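Local structure of protoporphyrinogen oxidase (Exiguobacterium sibiricum, 3LOV) at residues S4-I9 with G274-D279; Y22-F27 with E244-S249; L293-H298 with A430-I435. The protein binds FAD and probably catalyses the oxygen-dependent oxidation of coproporphyrinogen III to coproporphyrin III in heme b biosynthesis. One frame throughout, in Å; residues are numbered along the deposited sequence. Where two conformers were deposited one is given.

Contact 1: residues S4-I9 with G274-D279; sequences SKRLVI and GPEYAD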
ATOM      1  N   SER A   4      -6.365 -36.456  -8.321  1.00 27.55           N
ATOM      2  CA  SER A   4      -7.188 -36.001  -9.449  1.00 27.27           C
ATOM      3  C   SER A   4      -7.572 -34.499  -9.366  1.00 26.01           C
ATOM      4  O   SER A   4      -7.967 -33.905 -10.366  1.00 23.79           O
ATOM      5  CB  SER A   4      -8.448 -36.898  -9.593  1.00 24.41           C
ATOM      6  OG  SER A   4      -9.447 -36.610  -8.625  1.00 25.14           O
ATOM      7  N   LYS A   5      -7.427 -33.888  -8.192  1.00 26.65           N
ATOM      8  CA  LYS A   5      -8.016 -32.564  -7.938  1.00 28.15           C
ATOM      9  C   LYS A   5      -7.073 -31.446  -8.333  1.00 26.67           C
ATOM     10  O   LYS A   5      -5.862 -31.614  -8.333  1.00 24.40           O
ATOM     11  CB  LYS A   5      -8.357 -32.372  -6.459  1.00 31.54           C
ATOM     12  CG  LYS A   5      -9.062 -33.533  -5.755  1.00 35.40           C
ATOM     13  CD  LYS A   5     -10.547 -33.440  -5.814  1.00 45.01           C
ATOM     14  CE  LYS A   5     -11.193 -34.437  -4.832  1.00 43.24           C
ATOM     15  NZ  LYS A   5     -12.531 -34.865  -5.343  1.00 50.91           N
ATOM     16  N   ARG A   6      -7.650 -30.295  -8.627  1.00 24.93           N
ATOM     17  CA  ARG A   6      -6.906 -29.189  -9.233  1.00 24.69           C
ATOM     18  C   ARG A   6      -7.249 -27.863  -8.552  1.00 24.28           C
ATOM     19  O   ARG A   6      -8.423 -27.547  -8.297  1.00 22.35           O
ATOM     20  CB  ARG A   6      -7.204 -29.117 -10.722  1.00 24.93           C
ATOM     21  CG  ARG A   6      -6.979 -30.463 -11.456  1.00 29.55           C
ATOM     22  CD  ARG A   6      -7.271 -30.364 -12.957  1.00 18.92           C
ATOM     23  NE  ARG A   6      -6.335 -29.469 -13.627  1.00 24.83           N
ATOM     24  CZ  ARG A   6      -5.076 -29.788 -13.923  1.00 41.71           C
ATOM     25  NH1 ARG A   6      -4.556 -31.013 -13.623  1.00 32.98           N
ATOM     26  NH2 ARG A   6      -4.320 -28.879 -14.539  1.00 33.84           N
ATOM     27  N   LEU A   7      -6.196 -27.115  -8.241  1.00 24.10           N
ATOM     28  CA  LEU A   7      -6.296 -25.751  -7.750  1.00 23.31           C
ATOM     29  C   LEU A   7      -6.014 -24.811  -8.915  1.00 22.38           C
ATOM     30  O   LEU A   7      -5.005 -24.959  -9.595  1.00 21.52           O
ATOM     31  CB  LEU A   7      -5.254 -25.524  -6.645  1.00 20.23           C
ATOM     32  CG  LEU A   7      -4.995 -24.073  -6.178  1.00 27.59           C
ATOM     33  CD1 LEU A   7      -6.244 -23.460  -5.586  1.00 20.88           C
ATOM     34  CD2 LEU A   7      -3.826 -24.001  -5.163  1.00 22.35           C
ATOM     35  N   VAL A   8      -6.890 -23.850  -9.163  1.00 19.10           N
ATOM     36  CA  VAL A   8      -6.575 -22.784 -10.113  1.00 20.14           C
ATOM     37  C   VAL A   8      -6.490 -21.483  -9.311  1.00 20.20           C
ATOM     38  O   VAL A   8      -7.438 -21.108  -8.586  1.00 18.91           O
ATOM     39  CB  VAL A   8      -7.652 -22.613 -11.238  1.00 22.17           C
ATOM     40  CG1 VAL A   8      -7.288 -21.457 -12.149  1.00 18.36           C
ATOM     41  CG2 VAL A   8      -7.822 -23.898 -12.075  1.00 18.18           C
ATOM     42  N   ILE A   9      -5.371 -20.807  -9.460  1.00 19.99           N
ATOM     43  CA  ILE A   9      -5.111 -19.505  -8.819  1.00 21.37           C
ATOM     44  C   ILE A   9      -5.318 -18.491  -9.915  1.00 22.06           C
ATOM     45  O   ILE A   9      -4.804 -18.688 -11.041  1.00 21.90           O
ATOM     46  CB  ILE A   9      -3.664 -19.444  -8.295  1.00 20.90           C
ATOM     47  CG1 ILE A   9      -3.519 -20.370  -7.096  1.00 20.62           C
ATOM     48  CG2 ILE A   9      -3.216 -17.975  -7.950  1.00 21.60           C
ATOM     49  CD1 ILE A   9      -2.065 -20.802  -6.818  1.00 13.39           C
ATOM     50  N   GLY A 274     -10.379 -21.803 -24.237  1.00 36.03           N
ATOM     51  CA  GLY A 274     -10.978 -23.004 -23.678  1.00 34.32           C
ATOM     52  C   GLY A 274     -10.960 -23.092 -22.159  1.00 32.44           C
ATOM     53  O   GLY A 274     -10.240 -22.369 -21.472  1.00 31.90           O
ATOM     54  N   PRO A 275     -11.767 -23.996 -21.624  1.00 29.10           N
ATOM     55  CA  PRO A 275     -12.026 -23.998 -20.209  1.00 28.00           C
ATOM     56  C   PRO A 275     -10.931 -24.647 -19.412  1.00 25.73           C
ATOM     57  O   PRO A 275     -10.209 -25.486 -19.942  1.00 22.36           O
ATOM     58  CB  PRO A 275     -13.316 -24.811 -20.098  1.00 30.69           C
ATOM     59  CG  PRO A 275     -13.246 -25.757 -21.276  1.00 32.65           C
ATOM     60  CD  PRO A 275     -12.579 -24.977 -22.360  1.00 31.15           C
ATOM     61  N   GLU A 276     -10.789 -24.232 -18.154  1.00 24.51           N
ATOM     62  CA  GLU A 276      -9.961 -24.952 -17.181  1.00 27.90           C
ATOM     63  C   GLU A 276     -10.892 -25.540 -16.159  1.00 25.41           C
ATOM     64  O   GLU A 276     -11.816 -24.843 -15.757  1.00 26.64           O
ATOM     65  CB  GLU A 276      -9.035 -24.005 -16.412  1.00 28.11           C
ATOM     66  CG  GLU A 276      -7.708 -23.794 -16.978  1.00 37.10           C
ATOM     67  CD  GLU A 276      -6.904 -25.062 -17.038  1.00 33.42           C
ATOM     68  OE1 GLU A 276      -6.600 -25.667 -15.993  1.00 33.50           O
ATOM     69  OE2 GLU A 276      -6.579 -25.438 -18.158  1.00 38.84           O
ATOM     70  N   TYR A 277     -10.642 -26.762 -15.686  1.00 22.45           N
ATOM     71  CA  TYR A 277     -11.541 -27.359 -14.685  1.00 23.33           C
ATOM     72  C   TYR A 277     -10.857 -27.327 -13.345  1.00 22.75           C
ATOM     73  O   TYR A 277      -9.669 -27.631 -13.237  1.00 29.24           O
ATOM     74  CB  TYR A 277     -11.968 -28.800 -15.079  1.00 22.91           C
ATOM     75  CG  TYR A 277     -12.794 -28.842 -16.368  1.00 21.38           C
ATOM     76  CD1 TYR A 277     -14.160 -28.581 -16.367  1.00 24.08           C
ATOM     77  CD2 TYR A 277     -12.200 -29.091 -17.574  1.00 21.14           C
ATOM     78  CE1 TYR A 277     -14.893 -28.605 -17.549  1.00 26.63           C
ATOM     79  CE2 TYR A 277     -12.914 -29.098 -18.756  1.00 24.78           C
ATOM     80  CZ  TYR A 277     -14.249 -28.859 -18.745  1.00 18.72           C
ATOM     81  OH  TYR A 277     -14.937 -28.908 -19.936  1.00 28.68           O
ATOM     82  N   ALA A 278     -11.579 -26.903 -12.318  1.00 21.82           N
ATOM     83  CA  ALA A 278     -10.968 -26.744 -10.990  1.00 19.87           C
ATOM     84  C   ALA A 278     -11.833 -27.316  -9.865  1.00 20.17           C
ATOM     85  O   ALA A 278     -13.063 -27.343  -9.971  1.00 20.62           O
ATOM     86  CB  ALA A 278     -10.705 -25.271 -10.722  1.00 18.47           C
ATOM     87  N   ASP A 279     -11.179 -27.775  -8.803  1.00 19.88           N
ATOM     88  CA  ASP A 279     -11.847 -28.093  -7.567  1.00 22.83           C
ATOM     89  C   ASP A 279     -11.730 -26.912  -6.599  1.00 25.42           C
ATOM     90  O   ASP A 279     -12.687 -26.609  -5.899  1.00 27.15           O
ATOM     91  CB  ASP A 279     -11.242 -29.348  -6.989  1.00 22.08           C
ATOM     92  CG  ASP A 279     -11.320 -30.490  -7.976  1.00 25.00           C
ATOM     93  OD1 ASP A 279     -12.376 -31.155  -8.005  1.00 20.54           O
ATOM     94  OD2 ASP A 279     -10.388 -30.621  -8.801  1.00 21.23           O
TER
HETATM   95  O   HOH W   1     -13.264 -33.835  -8.007  1.00 31.21           O
HETATM   96  O   HOH W   2      -6.956 -27.124 -14.046  1.00 25.91           O
HETATM   97  O   HOH W   3      -4.201 -26.594 -16.191  1.00 42.07           O
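Arg6 and Asp279 hold the two segments together through a pair of hydrogen bonds. Arg6 N donates to Asp279 OD2 at 2.8 Å, using the anti lone pair of that oxygen. In return Asp279 N donates to Arg6 O at 2.8 Å, in the plane of the carbonyl. The carboxylate can face the amide because Asp279 CG stands beside its own backbone N (chi1 -57°). Its other oxygen reaches Lys5 NZ through a water that accepts from the amine and donates to the carboxylate, while Lys5 CD lies against Asp279 OD1 at 3.7 Å. Val8 CG2 presses on Ala278 CB at 3.5 Å, tighter than usual for carbons. The Arg6 chain bends at chi3 (65°); one water links its NH2 to Glu276 OE1, and another, accepting from NE, lies between Glu276 OE1 and Tyr277 O. Salt bridges fix both acids from outside: Arg252 takes Glu276 OE2 and Arg266 takes Asp279 OD1. An alanine in place of Asp279 would remove the acceptor for Arg6 N, the water link to Lys5 and the Arg266 salt bridge, and would probably loosen the junction of 276-279 with the start of strand 6-9. Strand 276-278, the edge of a three-stranded antiparallel sheet, crosses strand 6-9 at 116°, just before strand 280-283, the parallel neighbour of 6-10 in the Rossmann-type sheet; helix 14-26 packs on Leu7 and Ile9.

Contact 2: residues Y22-F27 with E244-S249; sequences YAERAF and EVLERS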
ATOM      1  N   TYR A  22       3.277 -21.182  -1.822  1.00 22.91           N
ATOM      2  CA  TYR A  22       2.832 -21.839  -0.610  1.00 23.19           C
ATOM      3  C   TYR A  22       2.007 -23.084  -0.938  1.00 24.65           C
ATOM      4  O   TYR A  22       2.054 -24.046  -0.186  1.00 23.28           O
ATOM      5  CB  TYR A  22       2.006 -20.904   0.275  1.00 23.94           C
ATOM      6  CG  TYR A  22       2.772 -19.754   0.867  1.00 23.29           C
ATOM      7  CD1 TYR A  22       3.879 -19.978   1.668  1.00 28.79           C
ATOM      8  CD2 TYR A  22       2.369 -18.432   0.650  1.00 26.89           C
ATOM      9  CE1 TYR A  22       4.595 -18.922   2.226  1.00 22.13           C
ATOM     10  CE2 TYR A  22       3.082 -17.350   1.200  1.00 16.74           C
ATOM     11  CZ  TYR A  22       4.206 -17.617   1.975  1.00 29.41           C
ATOM     12  OH  TYR A  22       4.924 -16.587   2.526  1.00 20.56           O
ATOM     13  N   ALA A  23       1.227 -23.050  -2.026  1.00 22.03           N
ATOM     14  CA  ALA A  23       0.421 -24.202  -2.420  1.00 24.43           C
ATOM     15  C   ALA A  23       1.325 -25.355  -2.823  1.00 25.19           C
ATOM     16  O   ALA A  23       0.992 -26.507  -2.535  1.00 25.66           O
ATOM     17  CB  ALA A  23      -0.621 -23.871  -3.601  1.00 19.58           C
ATOM     18  N   GLU A  24       2.440 -25.073  -3.501  1.00 26.21           N
ATOM     19  CA  GLU A  24       3.341 -26.184  -3.902  1.00 30.55           C
ATOM     20  C   GLU A  24       3.787 -26.970  -2.661  1.00 31.17           C
ATOM     21  O   GLU A  24       3.760 -28.191  -2.664  1.00 34.25           O
ATOM     22  CB  GLU A  24       4.525 -25.727  -4.761  1.00 29.39           C
ATOM     23  CG  GLU A  24       4.114 -25.409  -6.193  1.00 26.00           C
ATOM     24  CD  GLU A  24       5.254 -25.304  -7.183  1.00 31.71           C
ATOM     25  OE1 GLU A  24       6.438 -25.437  -6.781  1.00 24.98           O
ATOM     26  OE2 GLU A  24       4.942 -25.093  -8.403  1.00 26.94           O
ATOM     27  N   ARG A  25       4.047 -26.263  -1.575  1.00 31.55           N
ATOM     28  CA  ARG A  25       4.548 -26.894  -0.363  0.50 33.01           C
ATOM     29  C   ARG A  25       3.446 -27.518   0.464  1.00 32.83           C
ATOM     30  O   ARG A  25       3.628 -28.593   0.998  1.00 35.65           O
ATOM     31  CB  ARG A  25       5.330 -25.898   0.475  0.50 33.20           C
ATOM     32  CG  ARG A  25       6.761 -25.807   0.043  0.50 37.38           C
ATOM     33  CD  ARG A  25       7.220 -24.372  -0.111  0.50 40.14           C
ATOM     34  NE  ARG A  25       8.403 -24.331  -0.956  0.50 37.51           N
ATOM     35  CZ  ARG A  25       8.368 -24.160  -2.269  0.50 37.05           C
ATOM     36  NH1 ARG A  25       7.216 -23.975  -2.890  0.50 32.64           N
ATOM     37  NH2 ARG A  25       9.492 -24.143  -2.955  0.50 34.25           N
ATOM     38  N   ALA A  26       2.302 -26.849   0.590  1.00 30.21           N
ATOM     39  CA  ALA A  26       1.229 -27.392   1.442  1.00 32.15           C
ATOM     40  C   ALA A  26       0.568 -28.657   0.863  1.00 34.39           C
ATOM     41  O   ALA A  26       0.039 -29.474   1.618  1.00 36.24           O
ATOM     42  CB  ALA A  26       0.166 -26.345   1.738  1.00 28.02           C
ATOM     43  N   PHE A  27       0.589 -28.795  -0.467  1.00 35.55           N
ATOM     44  CA  PHE A  27      -0.147 -29.861  -1.180  1.00 35.85           C
ATOM     45  C   PHE A  27       0.676 -30.477  -2.259  1.00 35.19           C
ATOM     46  O   PHE A  27       0.438 -30.205  -3.428  1.00 36.79           O
ATOM     47  CB  PHE A  27      -1.371 -29.284  -1.866  1.00 38.14           C
ATOM     48  CG  PHE A  27      -2.190 -28.444  -0.987  1.00 34.44           C
ATOM     49  CD1 PHE A  27      -2.703 -28.972   0.171  1.00 44.01           C
ATOM     50  CD2 PHE A  27      -2.466 -27.131  -1.315  1.00 43.50           C
ATOM     51  CE1 PHE A  27      -3.470 -28.201   1.002  1.00 50.56           C
ATOM     52  CE2 PHE A  27      -3.236 -26.352  -0.489  1.00 36.48           C
ATOM     53  CZ  PHE A  27      -3.734 -26.880   0.679  1.00 42.64           C
ATOM     54  N   GLU A 244      10.506 -18.462 -10.944  1.00 27.47           N
ATOM     55  CA  GLU A 244      11.637 -19.395 -11.084  1.00 29.32           C
ATOM     56  C   GLU A 244      11.633 -20.579 -10.074  1.00 28.07           C
ATOM     57  O   GLU A 244      11.865 -21.693 -10.461  1.00 29.32           O
ATOM     58  CB  GLU A 244      12.908 -18.560 -11.003  1.00 30.21           C
ATOM     59  CG  GLU A 244      14.219 -19.211 -11.319  1.00 42.40           C
ATOM     60  CD  GLU A 244      15.350 -18.237 -10.998  1.00 56.06           C
ATOM     61  OE1 GLU A 244      15.342 -17.125 -11.576  1.00 65.35           O
ATOM     62  OE2 GLU A 244      16.194 -18.549 -10.128  1.00 58.67           O
ATOM     63  N   VAL A 245      11.318 -20.363  -8.806  1.00 27.85           N
ATOM     64  CA  VAL A 245      11.306 -21.453  -7.834  1.00 25.51           C
ATOM     65  C   VAL A 245      10.056 -22.347  -7.851  1.00 28.08           C
ATOM     66  O   VAL A 245       9.995 -23.334  -7.150  1.00 29.47           O
ATOM     67  CB  VAL A 245      11.584 -20.951  -6.362  1.00 26.35           C
ATOM     68  CG1 VAL A 245      12.871 -20.136  -6.327  1.00 24.24           C
ATOM     69  CG2 VAL A 245      10.421 -20.144  -5.785  1.00 25.26           C
ATOM     70  N   LEU A 246       9.026 -21.986  -8.609  1.00 31.23           N
ATOM     71  CA  LEU A 246       7.865 -22.849  -8.754  1.00 30.27           C
ATOM     72  C   LEU A 246       8.318 -24.066  -9.574  1.00 31.39           C
ATOM     73  O   LEU A 246       8.965 -23.912 -10.606  1.00 27.71           O
ATOM     74  CB  LEU A 246       6.721 -22.105  -9.444  1.00 30.07           C
ATOM     75  CG  LEU A 246       6.212 -20.867  -8.696  1.00 27.06           C
ATOM     76  CD1 LEU A 246       5.289 -20.045  -9.621  1.00 29.13           C
ATOM     77  CD2 LEU A 246       5.529 -21.270  -7.405  1.00 21.51           C
ATOM     78  N   GLU A 247       7.999 -25.264  -9.103  1.00 33.25           N
ATOM     79  CA  GLU A 247       8.471 -26.478  -9.784  1.00 36.52           C
ATOM     80  C   GLU A 247       7.425 -27.242 -10.570  1.00 35.06           C
ATOM     81  O   GLU A 247       7.777 -28.053 -11.418  1.00 38.44           O
ATOM     82  CB  GLU A 247       9.123 -27.421  -8.776  1.00 36.40           C
ATOM     83  CG  GLU A 247      10.464 -26.905  -8.293  1.00 47.37           C
ATOM     84  CD  GLU A 247      11.174 -27.879  -7.362  1.00 56.58           C
ATOM     85  OE1 GLU A 247      10.724 -28.083  -6.192  1.00 50.78           O
ATOM     86  OE2 GLU A 247      12.197 -28.434  -7.822  1.00 62.14           O
ATOM     87  N   ARG A 248       6.152 -27.034 -10.286  1.00 31.44           N
ATOM     88  CA  ARG A 248       5.135 -27.748 -11.025  1.00 31.83           C
ATOM     89  C   ARG A 248       3.894 -26.924 -11.392  1.00 29.35           C
ATOM     90  O   ARG A 248       3.062 -27.378 -12.166  1.00 31.46           O
ATOM     91  CB  ARG A 248       4.752 -29.015 -10.262  1.00 33.51           C
ATOM     92  CG  ARG A 248       3.914 -28.788  -9.056  1.00 32.86           C
ATOM     93  CD  ARG A 248       3.406 -30.127  -8.521  1.00 38.10           C
ATOM     94  NE  ARG A 248       2.377 -29.936  -7.509  1.00 34.97           N
ATOM     95  CZ  ARG A 248       2.609 -29.578  -6.251  1.00 36.63           C
ATOM     96  NH1 ARG A 248       3.843 -29.404  -5.821  1.00 35.09           N
ATOM     97  NH2 ARG A 248       1.590 -29.419  -5.410  1.00 38.02           N
ATOM     98  N   SER A 249       3.783 -25.710 -10.880  1.00 27.42           N
ATOM     99  CA  SER A 249       2.647 -24.841 -11.222  1.00 26.20           C
ATOM    100  C   SER A 249       2.701 -24.418 -12.675  1.00 24.77           C
ATOM    101  O   SER A 249       3.741 -24.004 -13.142  1.00 30.16           O
ATOM    102  CB  SER A 249       2.701 -23.590 -10.363  1.00 24.08           C
ATOM    103  OG  SER A 249       2.561 -23.902  -8.997  1.00 22.28           O
TER
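Hydrogen bonds to one buried carboxylate dominate this contact. Glu24, extended beyond CG (chi2 -165°), reaches from the last turn of helix 14-26 into the chain that follows helix 235-245. Glu24 OE1 accepts from Glu247 N at 2.8 Å through the syn lone pair, almost perfectly straight (178°). Glu24 OE2 takes three donors: Arg248 N from above the carboxylate plane, Ser249 N nearly along the C-O axis at 2.8 Å, and Ser249 OG on the anti lone pair at 2.7 Å. Four donors therefore grip the group and fix its rotation, and their number would be expected to favour the charged form. Arg248 NH1 adds only a weak bond, 3.4 Å long, to Glu24 O, and Arg248 NH2 has its hydrogen-bond partner in Leu30 O. Van der Waals contact comes from the Arg248 guanidinium, which lays one face over Glu24 CG, and from Leu246, whose CB and CD2 lie against the Glu24 carboxylate, CB 3.6 Å from Glu24 OE2. The 244-249 segment leads from helix 235-245 into edge strand 250-252, so Glu24 ties helix 14-26 to that connection, with Ile32 of the adjacent strand 31-35 against Glu24, Arg248 and Ser249.

Contact 3: residues L293-H298 with A430-I435; sequences LLPDAH and AQYPGI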
ATOM      1  N   LEU A 293     -17.898 -12.126 -11.427  1.00 27.37           N
ATOM      2  CA  LEU A 293     -17.658 -13.554 -11.664  1.00 26.24           C
ATOM      3  C   LEU A 293     -18.485 -14.481 -10.775  1.00 25.74           C
ATOM      4  O   LEU A 293     -18.667 -15.665 -11.105  1.00 25.54           O
ATOM      5  CB  LEU A 293     -16.165 -13.890 -11.464  1.00 25.17           C
ATOM      6  CG  LEU A 293     -15.157 -13.355 -12.490  1.00 21.92           C
ATOM      7  CD1 LEU A 293     -13.766 -13.587 -11.926  1.00 24.75           C
ATOM      8  CD2 LEU A 293     -15.299 -13.959 -13.891  1.00 17.50           C
ATOM      9  N   LEU A 294     -18.984 -13.976  -9.642  1.00 24.87           N
ATOM     10  CA  LEU A 294     -19.745 -14.817  -8.700  1.00 25.29           C
ATOM     11  C   LEU A 294     -21.158 -14.290  -8.494  1.00 25.75           C
ATOM     12  O   LEU A 294     -21.504 -13.844  -7.404  1.00 26.39           O
ATOM     13  CB  LEU A 294     -19.010 -14.959  -7.362  1.00 23.20           C
ATOM     14  CG  LEU A 294     -17.556 -15.442  -7.410  1.00 23.73           C
ATOM     15  CD1 LEU A 294     -16.864 -15.226  -6.033  1.00 22.65           C
ATOM     16  CD2 LEU A 294     -17.442 -16.934  -7.894  1.00 14.33           C
ATOM     17  N   PRO A 295     -21.996 -14.391  -9.534  1.00 28.62           N
ATOM     18  CA  PRO A 295     -23.313 -13.749  -9.516  1.00 29.63           C
ATOM     19  C   PRO A 295     -24.320 -14.328  -8.531  1.00 30.73           C
ATOM     20  O   PRO A 295     -25.244 -13.615  -8.173  1.00 33.57           O
ATOM     21  CB  PRO A 295     -23.809 -13.927 -10.956  1.00 28.91           C
ATOM     22  CG  PRO A 295     -23.021 -15.089 -11.479  1.00 27.02           C
ATOM     23  CD  PRO A 295     -21.688 -14.944 -10.868  1.00 28.55           C
ATOM     24  N   ASP A 296     -24.142 -15.575  -8.092  1.00 28.06           N
ATOM     25  CA  ASP A 296     -25.002 -16.167  -7.062  1.00 29.12           C
ATOM     26  C   ASP A 296     -24.618 -15.765  -5.664  1.00 28.22           C
ATOM     27  O   ASP A 296     -25.283 -16.129  -4.717  1.00 28.07           O
ATOM     28  CB  ASP A 296     -24.956 -17.696  -7.139  1.00 30.82           C
ATOM     29  CG  ASP A 296     -25.365 -18.218  -8.501  1.00 35.49           C
ATOM     30  OD1 ASP A 296     -26.033 -17.468  -9.229  1.00 28.34           O
ATOM     31  OD2 ASP A 296     -24.979 -19.353  -8.854  1.00 42.54           O
ATOM     32  N   ALA A 297     -23.516 -15.044  -5.522  1.00 29.53           N
ATOM     33  CA  ALA A 297     -23.113 -14.575  -4.239  1.00 27.90           C
ATOM     34  C   ALA A 297     -23.566 -13.122  -4.077  1.00 26.36           C
ATOM     35  O   ALA A 297     -23.401 -12.305  -4.967  1.00 26.62           O
ATOM     36  CB  ALA A 297     -21.637 -14.706  -4.078  1.00 26.44           C
ATOM     37  N   HIS A 298     -24.124 -12.812  -2.912  1.00 28.23           N
ATOM     38  CA  HIS A 298     -24.583 -11.461  -2.581  1.00 26.40           C
ATOM     39  C   HIS A 298     -23.465 -10.772  -1.798  1.00 24.98           C
ATOM     40  O   HIS A 298     -23.245 -11.072  -0.629  1.00 22.59           O
ATOM     41  CB  HIS A 298     -25.881 -11.539  -1.741  1.00 29.70           C
ATOM     42  CG  HIS A 298     -26.452 -10.201  -1.358  1.00 29.51           C
ATOM     43  ND1 HIS A 298     -26.731  -9.217  -2.281  1.00 29.69           N
ATOM     44  CD2 HIS A 298     -26.778  -9.684  -0.146  1.00 32.61           C
ATOM     45  CE1 HIS A 298     -27.224  -8.157  -1.661  1.00 21.02           C
ATOM     46  NE2 HIS A 298     -27.250  -8.411  -0.365  1.00 23.62           N
ATOM     47  N   ALA A 430     -20.443 -20.455   0.968  1.00 29.90           N
ATOM     48  CA  ALA A 430     -21.762 -21.042   0.990  1.00 30.68           C
ATOM     49  C   ALA A 430     -22.366 -21.133  -0.437  1.00 30.35           C
ATOM     50  O   ALA A 430     -23.013 -22.109  -0.769  1.00 30.36           O
ATOM     51  CB  ALA A 430     -22.704 -20.245   1.945  1.00 31.43           C
ATOM     52  N   GLN A 431     -22.131 -20.140  -1.284  1.00 24.78           N
ATOM     53  CA  GLN A 431     -22.635 -20.175  -2.645  1.00 25.48           C
ATOM     54  C   GLN A 431     -21.709 -20.876  -3.617  1.00 27.26           C
ATOM     55  O   GLN A 431     -22.182 -21.429  -4.613  1.00 25.81           O
ATOM     56  CB  GLN A 431     -22.927 -18.773  -3.149  1.00 23.27           C
ATOM     57  CG  GLN A 431     -24.101 -18.161  -2.423  1.00 30.58           C
ATOM     58  CD  GLN A 431     -25.374 -18.999  -2.592  1.00 34.23           C
ATOM     59  OE1 GLN A 431     -25.878 -19.167  -3.696  1.00 35.20           O
ATOM     60  NE2 GLN A 431     -25.874 -19.514  -1.507  1.00 37.70           N
ATOM     61  N   TYR A 432     -20.394 -20.824  -3.352  1.00 25.30           N
ATOM     62  CA  TYR A 432     -19.401 -21.495  -4.197  1.00 24.37           C
ATOM     63  C   TYR A 432     -18.348 -22.237  -3.367  1.00 23.50           C
ATOM     64  O   TYR A 432     -17.203 -21.798  -3.244  1.00 23.77           O
ATOM     65  CB  TYR A 432     -18.717 -20.483  -5.091  1.00 23.26           C
ATOM     66  CG  TYR A 432     -19.612 -19.759  -6.074  1.00 23.44           C
ATOM     67  CD1 TYR A 432     -20.342 -18.591  -5.686  1.00 23.57           C
ATOM     68  CD2 TYR A 432     -19.693 -20.174  -7.391  1.00 24.64           C
ATOM     69  CE1 TYR A 432     -21.120 -17.910  -6.589  1.00 26.39           C
ATOM     70  CE2 TYR A 432     -20.478 -19.475  -8.317  1.00 21.63           C
ATOM     71  CZ  TYR A 432     -21.176 -18.349  -7.915  1.00 27.98           C
ATOM     72  OH  TYR A 432     -21.940 -17.654  -8.830  1.00 24.54           O
ATOM     73  N   PRO A 433     -18.728 -23.384  -2.815  1.00 24.35           N
ATOM     74  CA  PRO A 433     -17.794 -24.126  -2.002  1.00 26.50           C
ATOM     75  C   PRO A 433     -16.545 -24.392  -2.817  1.00 25.82           C
ATOM     76  O   PRO A 433     -16.652 -24.673  -4.010  1.00 26.47           O
ATOM     77  CB  PRO A 433     -18.536 -25.428  -1.691  1.00 25.81           C
ATOM     78  CG  PRO A 433     -19.970 -25.153  -1.957  1.00 27.94           C
ATOM     79  CD  PRO A 433     -19.993 -24.106  -3.024  1.00 26.03           C
ATOM     80  N   GLY A 434     -15.386 -24.243  -2.176  1.00 26.30           N
ATOM     81  CA  GLY A 434     -14.085 -24.351  -2.845  1.00 26.47           C
ATOM     82  C   GLY A 434     -13.525 -23.074  -3.492  1.00 26.05           C
ATOM     83  O   GLY A 434     -12.459 -23.103  -4.125  1.00 21.82           O
ATOM     84  N   ILE A 435     -14.215 -21.951  -3.345  1.00 25.00           N
ATOM     85  CA  ILE A 435     -13.698 -20.711  -3.899  1.00 23.39           C
ATOM     86  C   ILE A 435     -13.267 -19.813  -2.754  1.00 21.34           C
ATOM     87  O   ILE A 435     -14.015 -19.602  -1.804  1.00 18.16           O
ATOM     88  CB  ILE A 435     -14.702 -20.072  -4.884  1.00 23.20           C
ATOM     89  CG1 ILE A 435     -14.998 -21.081  -6.016  1.00 23.63           C
ATOM     90  CG2 ILE A 435     -14.176 -18.737  -5.449  1.00 22.52           C
ATOM     91  CD1 ILE A 435     -15.708 -20.501  -7.209  1.00 16.99           C
TER
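Two turns face each other, a type I beta turn from Leu294 to Ala297 after helix 287-293 and a type II turn from Tyr432 to Ile435 after helix 417-431, the latter with Gly434 at positive phi (87°). The Tyr432 ring, at the start of the second turn, reaches the first. Its CG stands beside its own backbone N (chi1 -62°), and Leu294 CD2 sits over the centre of one face, 3.7 Å from the centroid of the Tyr432 ring, in a CH-pi contact. Leu294 CB meets Tyr432 CE1 at 3.7 Å, while Ala297 N lies in plane at the ring edge and Ala297 CB packs on Tyr432 CE1 at 4.1 Å. At the tip, Asp296 N donates to Tyr432 OH at 3.1 Å and 164°, so the hydroxyl is held against the turn. Asp296 OD2 forms a salt bridge with Arg262, which also makes a cation-pi contact with the Tyr432 ring. Leu294 CD2 also touches Ile435 CD1 at 4.0 Å. Gln431 adds its CG against Asp296 O, at 3.3 Å. The packing joins the loop after helix 287-293 to the connection from helix 417-431 into strand 435-437, outermost in the Rossmann-type parallel sheet, near where Leu293 touches the FAD-binding residue Leu257.

All three contacts border the five-stranded parallel sheet of the FAD-binding fold. Contact 1 involves its central strand 6-10, contact 2 leads into edge strand 250-252, and contact 3 into the other outermost strand, 435-437. Centres of contacts 1 and 2 lie about 16 Å apart, as do those of 1 and 3, whereas 2 and 3 are about 26 Å apart. Leu7 CD2 packs on Ala23 CB at 3.6 Å, joining contacts 1 and 2 through consecutive strand 6-10 and helix 14-26. Contact 2 falls within the sequence spanned by contact 1; contact 3 follows both. Segments distant in sequence thus meet at the sheet's middle strand and at the connections into both outer strands.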